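Local coordinates for Glyco_hydro_cc domain-containing protein (Trichoderma gamsii, PDB 6UBD) that probably binds beta-1,3-glucan oligosaccharides as a subgroup VII member of glycoside hydrolase family 128, at residues Lys47-Pro60 / Lys64-Gly76. Residues are numbered along the deposited sequence; the frame is centred on the assembly and turned at random.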
loop_
_atom_site.group_PDB
_atom_site.type_symbol
_atom_site.label_atom_id
_atom_site.label_comp_id
_atom_site.label_asym_id
_atom_site.label_seq_id
_atom_site.Cartn_x
_atom_site.Cartn_y
_atom_site.Cartn_z
ATOM N N LYS A 47 -7.445 14.952 -2.714
ATOM C CA LYS A 47 -8.708 14.213 -2.744
ATOM C C LYS A 47 -9.383 14.145 -4.128
ATOM O O LYS A 47 -9.907 13.091 -4.550
ATOM C CB LYS A 47 -9.704 14.847 -1.738
ATOM C CG LYS A 47 -10.910 14.010 -1.391
ATOM C CD LYS A 47 -11.892 14.826 -0.606
ATOM C CE LYS A 47 -13.054 13.984 -0.194
ATOM N NZ LYS A 47 -14.033 14.764 0.568
ATOM N N ASP A 48 -9.472 15.315 -4.769
ATOM C CA ASP A 48 -10.301 15.416 -6.005
ATOM C C ASP A 48 -9.693 14.620 -7.191
ATOM O O ASP A 48 -10.391 14.357 -8.162
ATOM C CB ASP A 48 -10.577 16.833 -6.424
ATOM C CG ASP A 48 -11.573 16.911 -7.558
ATOM O OD1 ASP A 48 -12.700 16.510 -7.341
ATOM O OD2 ASP A 48 -11.245 17.545 -8.633
ATOM N N HIS A 49 -8.458 14.151 -7.061
ATOM C CA HIS A 49 -7.769 13.392 -8.146
ATOM C C HIS A 49 -7.515 11.932 -7.741
ATOM O O HIS A 49 -6.874 11.185 -8.537
ATOM C CB HIS A 49 -6.435 14.088 -8.506
ATOM C CG HIS A 49 -6.579 15.532 -8.813
ATOM N ND1 HIS A 49 -7.285 15.993 -9.871
ATOM C CD2 HIS A 49 -6.059 16.590 -8.153
ATOM C CE1 HIS A 49 -7.296 17.314 -9.834
ATOM N NE2 HIS A 49 -6.506 17.689 -8.793
ATOM N N LEU A 50 -7.945 11.534 -6.532
ATOM C CA LEU A 50 -7.802 10.155 -6.022
ATOM C C LEU A 50 -9.087 9.404 -6.193
ATOM O O LEU A 50 -10.196 10.016 -6.274
ATOM C CB LEU A 50 -7.416 10.199 -4.547
ATOM C CG LEU A 50 -6.122 10.911 -4.180
ATOM C CD1 LEU A 50 -5.886 10.783 -2.699
ATOM C CD2 LEU A 50 -4.880 10.410 -4.920
ATOM N N SER A 51 -9.013 8.066 -6.057
ATOM C CA SER A 51 -10.231 7.231 -5.831
ATOM C C SER A 51 -10.253 6.603 -4.420
ATOM O O SER A 51 -11.358 6.140 -3.995
ATOM C CB SER A 51 -10.355 6.119 -6.879
ATOM O OG SER A 51 -9.178 5.337 -6.830
ATOM N N TRP A 52 -9.106 6.446 -3.766
ATOM C CA TRP A 52 -9.010 5.571 -2.577
ATOM C C TRP A 52 -7.944 6.000 -1.629
ATOM O O TRP A 52 -6.998 6.769 -2.019
ATOM C CB TRP A 52 -8.719 4.112 -3.001
ATOM C CG TRP A 52 -7.364 3.812 -3.556
ATOM C CD1 TRP A 52 -6.921 4.105 -4.814
ATOM C CD2 TRP A 52 -6.284 3.166 -2.861
ATOM N NE1 TRP A 52 -5.645 3.648 -4.959
ATOM C CE2 TRP A 52 -5.206 3.054 -3.777
ATOM C CE3 TRP A 52 -6.143 2.610 -1.570
ATOM C CZ2 TRP A 52 -4.016 2.406 -3.439
ATOM C CZ3 TRP A 52 -4.955 2.000 -1.268
ATOM C CH2 TRP A 52 -3.927 1.877 -2.192
ATOM N N TRP A 53 -7.933 5.554 -0.393
ATOM C CA TRP A 53 -6.776 5.696 0.542
ATOM C C TRP A 53 -6.756 4.544 1.550
ATOM O O TRP A 53 -7.813 3.900 1.762
ATOM C CB TRP A 53 -6.749 7.050 1.260
ATOM C CG TRP A 53 -7.444 7.230 2.580
ATOM C CD1 TRP A 53 -6.836 7.425 3.803
ATOM C CD2 TRP A 53 -8.872 7.331 2.833
ATOM N NE1 TRP A 53 -7.774 7.688 4.782
ATOM C CE2 TRP A 53 -9.025 7.607 4.215
ATOM C CE3 TRP A 53 -10.011 7.158 2.040
ATOM C CZ2 TRP A 53 -10.288 7.745 4.816
ATOM C CZ3 TRP A 53 -11.256 7.295 2.629
ATOM C CH2 TRP A 53 -11.379 7.596 3.993
ATOM N N HIS A 54 -5.637 4.348 2.185
ATOM C CA HIS A 54 -5.508 3.509 3.384
ATOM C C HIS A 54 -4.721 4.242 4.460
ATOM O O HIS A 54 -4.063 5.252 4.118
ATOM C CB HIS A 54 -4.970 2.097 3.077
ATOM C CG HIS A 54 -3.471 2.052 2.962
ATOM N ND1 HIS A 54 -2.681 1.800 4.042
ATOM C CD2 HIS A 54 -2.653 2.114 1.870
ATOM C CE1 HIS A 54 -1.422 1.716 3.641
ATOM N NE2 HIS A 54 -1.370 1.914 2.315
ATOM N N ASP A 55 -4.752 3.792 5.706
ATOM C CA ASP A 55 -3.968 4.396 6.802
ATOM C C ASP A 55 -3.426 3.310 7.726
ATOM O O ASP A 55 -3.174 3.625 8.879
ATOM C CB ASP A 55 -4.773 5.466 7.530
ATOM C CG ASP A 55 -5.959 4.893 8.313
ATOM O OD1 ASP A 55 -6.189 3.668 8.286
ATOM O OD2 ASP A 55 -6.632 5.714 9.015
ATOM N N TRP A 56 -3.155 2.131 7.168
ATOM C CA TRP A 56 -2.616 0.977 7.936
ATOM C C TRP A 56 -3.588 0.428 9.020
ATOM O O TRP A 56 -3.189 -0.496 9.744
ATOM C CB TRP A 56 -1.231 1.282 8.531
ATOM C CG TRP A 56 -0.193 1.599 7.477
ATOM C CD1 TRP A 56 0.581 0.730 6.751
ATOM C CD2 TRP A 56 0.204 2.923 7.041
ATOM N NE1 TRP A 56 1.401 1.403 5.882
ATOM C CE2 TRP A 56 1.160 2.726 6.024
ATOM C CE3 TRP A 56 -0.189 4.238 7.387
ATOM C CZ2 TRP A 56 1.731 3.820 5.346
ATOM C CZ3 TRP A 56 0.385 5.302 6.690
ATOM C CH2 TRP A 56 1.351 5.105 5.696
ATOM N N THR A 57 -4.790 0.996 9.166
ATOM C CA THR A 57 -5.767 0.560 10.196
ATOM C C THR A 57 -6.922 -0.238 9.588
ATOM O O THR A 57 -7.112 -0.303 8.375
ATOM C CB THR A 57 -6.349 1.747 10.985
ATOM O OG1 THR A 57 -7.454 2.384 10.290
ATOM C CG2 THR A 57 -5.294 2.752 11.439
ATOM N N PRO A 58 -7.736 -0.947 10.418
ATOM C CA PRO A 58 -8.911 -1.671 9.925
ATOM C C PRO A 58 -10.018 -0.821 9.301
ATOM O O PRO A 58 -10.841 -1.378 8.590
ATOM C CB PRO A 58 -9.412 -2.388 11.195
ATOM C CG PRO A 58 -8.167 -2.574 12.049
ATOM C CD PRO A 58 -7.441 -1.271 11.816
ATOM N N ALA A 59 -10.022 0.489 9.616
ATOM C CA ALA A 59 -11.142 1.382 9.244
ATOM C C ALA A 59 -10.613 2.802 9.022
ATOM O O ALA A 59 -10.733 3.664 9.898
ATOM C CB ALA A 59 -12.236 1.352 10.267
ATOM N N PRO A 60 -10.021 3.130 7.846
ATOM C CA PRO A 60 -9.504 4.478 7.603
ATOM C C PRO A 60 -10.622 5.486 7.851
ATOM O O PRO A 60 -11.669 5.342 7.267
ATOM C CB PRO A 60 -9.057 4.529 6.156
ATOM C CG PRO A 60 -8.924 3.062 5.750
ATOM C CD PRO A 60 -9.728 2.244 6.716
ATOM N N LYS A 64 -10.974 13.955 5.947
ATOM C CA LYS A 64 -10.428 14.458 4.673
ATOM C C LYS A 64 -10.703 13.495 3.504
ATOM O O LYS A 64 -10.710 13.884 2.356
ATOM C CB LYS A 64 -8.916 14.688 4.782
ATOM C CG LYS A 64 -8.499 15.643 5.887
ATOM C CD LYS A 64 -6.941 15.627 5.968
ATOM C CE LYS A 64 -6.321 16.505 7.008
ATOM N NZ LYS A 64 -4.876 16.255 7.100
ATOM N N GLY A 65 -10.933 12.213 3.807
ATOM C CA GLY A 65 -11.158 11.166 2.780
ATOM C C GLY A 65 -12.618 10.970 2.365
ATOM O O GLY A 65 -12.905 10.077 1.557
ATOM N N ALA A 66 -13.571 11.675 2.970
ATOM C CA ALA A 66 -15.016 11.386 2.850
ATOM C C ALA A 66 -15.380 11.277 1.368
ATOM O O ALA A 66 -15.214 12.237 0.647
ATOM C CB ALA A 66 -15.830 12.476 3.520
ATOM N N GLY A 67 -15.944 10.155 0.962
ATOM C CA GLY A 67 -16.331 9.914 -0.441
ATOM C C GLY A 67 -15.378 9.009 -1.181
ATOM O O GLY A 67 -15.806 8.336 -2.154
ATOM N N LEU A 68 -14.109 8.995 -0.782
ATOM C CA LEU A 68 -13.144 8.065 -1.425
ATOM C C LEU A 68 -13.411 6.641 -0.892
ATOM O O LEU A 68 -14.091 6.433 0.142
ATOM C CB LEU A 68 -11.705 8.487 -1.069
ATOM C CG LEU A 68 -11.255 9.878 -1.515
ATOM C CD1 LEU A 68 -9.816 10.109 -1.066
ATOM C CD2 LEU A 68 -11.340 10.016 -3.055
ATOM N N VAL A 69 -12.859 5.637 -1.566
ATOM C CA VAL A 69 -12.902 4.223 -1.103
ATOM C C VAL A 69 -11.919 4.016 0.044
ATOM O O VAL A 69 -10.703 4.217 -0.177
ATOM C CB VAL A 69 -12.549 3.280 -2.282
ATOM C CG1 VAL A 69 -12.464 1.850 -1.782
ATOM C CG2 VAL A 69 -13.553 3.350 -3.423
ATOM N N PRO A 70 -12.367 3.734 1.273
ATOM C CA PRO A 70 -11.453 3.477 2.375
ATOM C C PRO A 70 -11.027 2.010 2.463
ATOM O O PRO A 70 -11.858 1.140 2.757
ATOM C CB PRO A 70 -12.245 3.898 3.633
ATOM C CG PRO A 70 -13.649 4.148 3.156
ATOM C CD PRO A 70 -13.763 3.638 1.739
ATOM N N VAL A 71 -9.788 1.718 2.155
ATOM C CA VAL A 71 -9.321 0.331 2.042
ATOM C C VAL A 71 -8.818 -0.114 3.431
ATOM O O VAL A 71 -7.961 0.530 4.070
ATOM C CB VAL A 71 -8.246 0.184 0.965
ATOM C CG1 VAL A 71 -7.614 -1.209 0.932
ATOM C CG2 VAL A 71 -8.793 0.589 -0.389
ATOM N N SER A 72 -9.363 -1.258 3.925
ATOM C CA SER A 72 -9.032 -1.803 5.257
ATOM C C SER A 72 -7.686 -2.540 5.232
ATOM O O SER A 72 -7.301 -3.067 4.176
ATOM C CB SER A 72 -10.173 -2.740 5.648
ATOM O OG SER A 72 -9.992 -3.420 6.907
ATOM N N MET A 73 -7.053 -2.624 6.381
ATOM C CA MET A 73 -5.828 -3.455 6.552
ATOM C C MET A 73 -5.924 -4.230 7.871
ATOM O O MET A 73 -6.362 -3.654 8.862
ATOM C CB MET A 73 -4.552 -2.587 6.560
ATOM C CG MET A 73 -3.283 -3.355 6.760
ATOM S SD MET A 73 -1.733 -2.418 6.694
ATOM C CE MET A 73 -1.656 -1.816 5.004
ATOM N N LEU A 74 -5.433 -5.471 7.878
ATOM C CA LEU A 74 -4.973 -6.122 9.141
ATOM C C LEU A 74 -3.426 -6.058 9.172
ATOM O O LEU A 74 -2.774 -6.765 8.440
ATOM C CB LEU A 74 -5.475 -7.564 9.272
ATOM C CG LEU A 74 -4.924 -8.326 10.478
ATOM C CD1 LEU A 74 -5.286 -7.621 11.789
ATOM C CD2 LEU A 74 -5.494 -9.730 10.552
ATOM N N TRP A 75 -2.881 -5.152 9.983
ATOM C CA TRP A 75 -1.462 -4.817 9.918
ATOM C C TRP A 75 -0.571 -6.010 10.328
ATOM O O TRP A 75 0.495 -6.249 9.680
ATOM C CB TRP A 75 -1.217 -3.561 10.784
ATOM C CG TRP A 75 0.176 -2.981 10.759
ATOM C CD1 TRP A 75 0.624 -1.955 9.939
ATOM C CD2 TRP A 75 1.301 -3.274 11.625
ATOM N NE1 TRP A 75 1.936 -1.645 10.186
ATOM C CE2 TRP A 75 2.368 -2.439 11.226
ATOM C CE3 TRP A 75 1.531 -4.213 12.663
ATOM C CZ2 TRP A 75 3.616 -2.457 11.870
ATOM C CZ3 TRP A 75 2.760 -4.234 13.287
ATOM C CH2 TRP A 75 3.795 -3.368 12.888
ATOM N N GLY A 76 -0.914 -6.688 11.432
ATOM C CA GLY A 76 -0.072 -7.755 11.950
ATOM C C GLY A 76 -0.832 -8.700 12.846
ATOM O O GLY A 76 -2.061 -8.828 12.759
HETATM O O HOH W 1 -13.469 15.878 2.958
HETATM O O HOH W 2 -6.077 0.999 6.029
HETATM O O HOH W 3 -4.574 -2.771 10.767
#
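Trp-53 lays one face of its indole over Gly-65, whose CA sits 3.9 Å from the centroid of the six-membered ring in a CH-pi contact, while CB of Pro-60 lies against the opposite face. Pro-70 CB meets the same ring obliquely at CZ3, and Leu-68 crosses the indole at about a right angle, its CB against CE3. Gly-65 opens a type II beta turn that closes at Leu-68, and here Lys-47 runs fully extended, CG anti to the backbone N (chi1 -165°), past the carbonyl of Lys-64. Its NZ makes a weak hydrogen bond to Ala-66 O at 2.8 Å and also binds a water. An alanine in place of Lys-47 would remove these links, is likely to leave Ala-66 O without its ammonium partner and would probably open a gap beside Leu-68.

Beyond the turn the two strands pair in parallel. Val-69 N donates to Ser-51 O, Trp-53 N to Val-69 O, and Val-71 N to Trp-53 O at 3.0 Å in an almost straight bond (177°). On the sheet face away from Trp-53, the Trp-52 indole crosses Val-71, CE3 lying 3.5 Å from CG2; its NE1 is held by Lys-34 O. Further along, Met-73 bends at chi3 (-64°), bringing CE against both His-54 CE1 and Trp-56 CD1, while SD makes an oblique Met-aromatic contact with the Trp-56 ring. The Trp-56 and His-54 side chains reach on to Glu-201 and Thr-200, respectively, on strand 197-206. Ser-72 OG donates to Pro-58 O at 2.8 Å, and a water links the carbonyls of Trp-56 and Met-73 to Trp-75 N. With strands 35-38 and 100-102 flanking the pair, this is the adjacent parallel-strand pairing of a (beta/alpha)8-type barrel, consistent with the glycosyl hydrolase catalytic core.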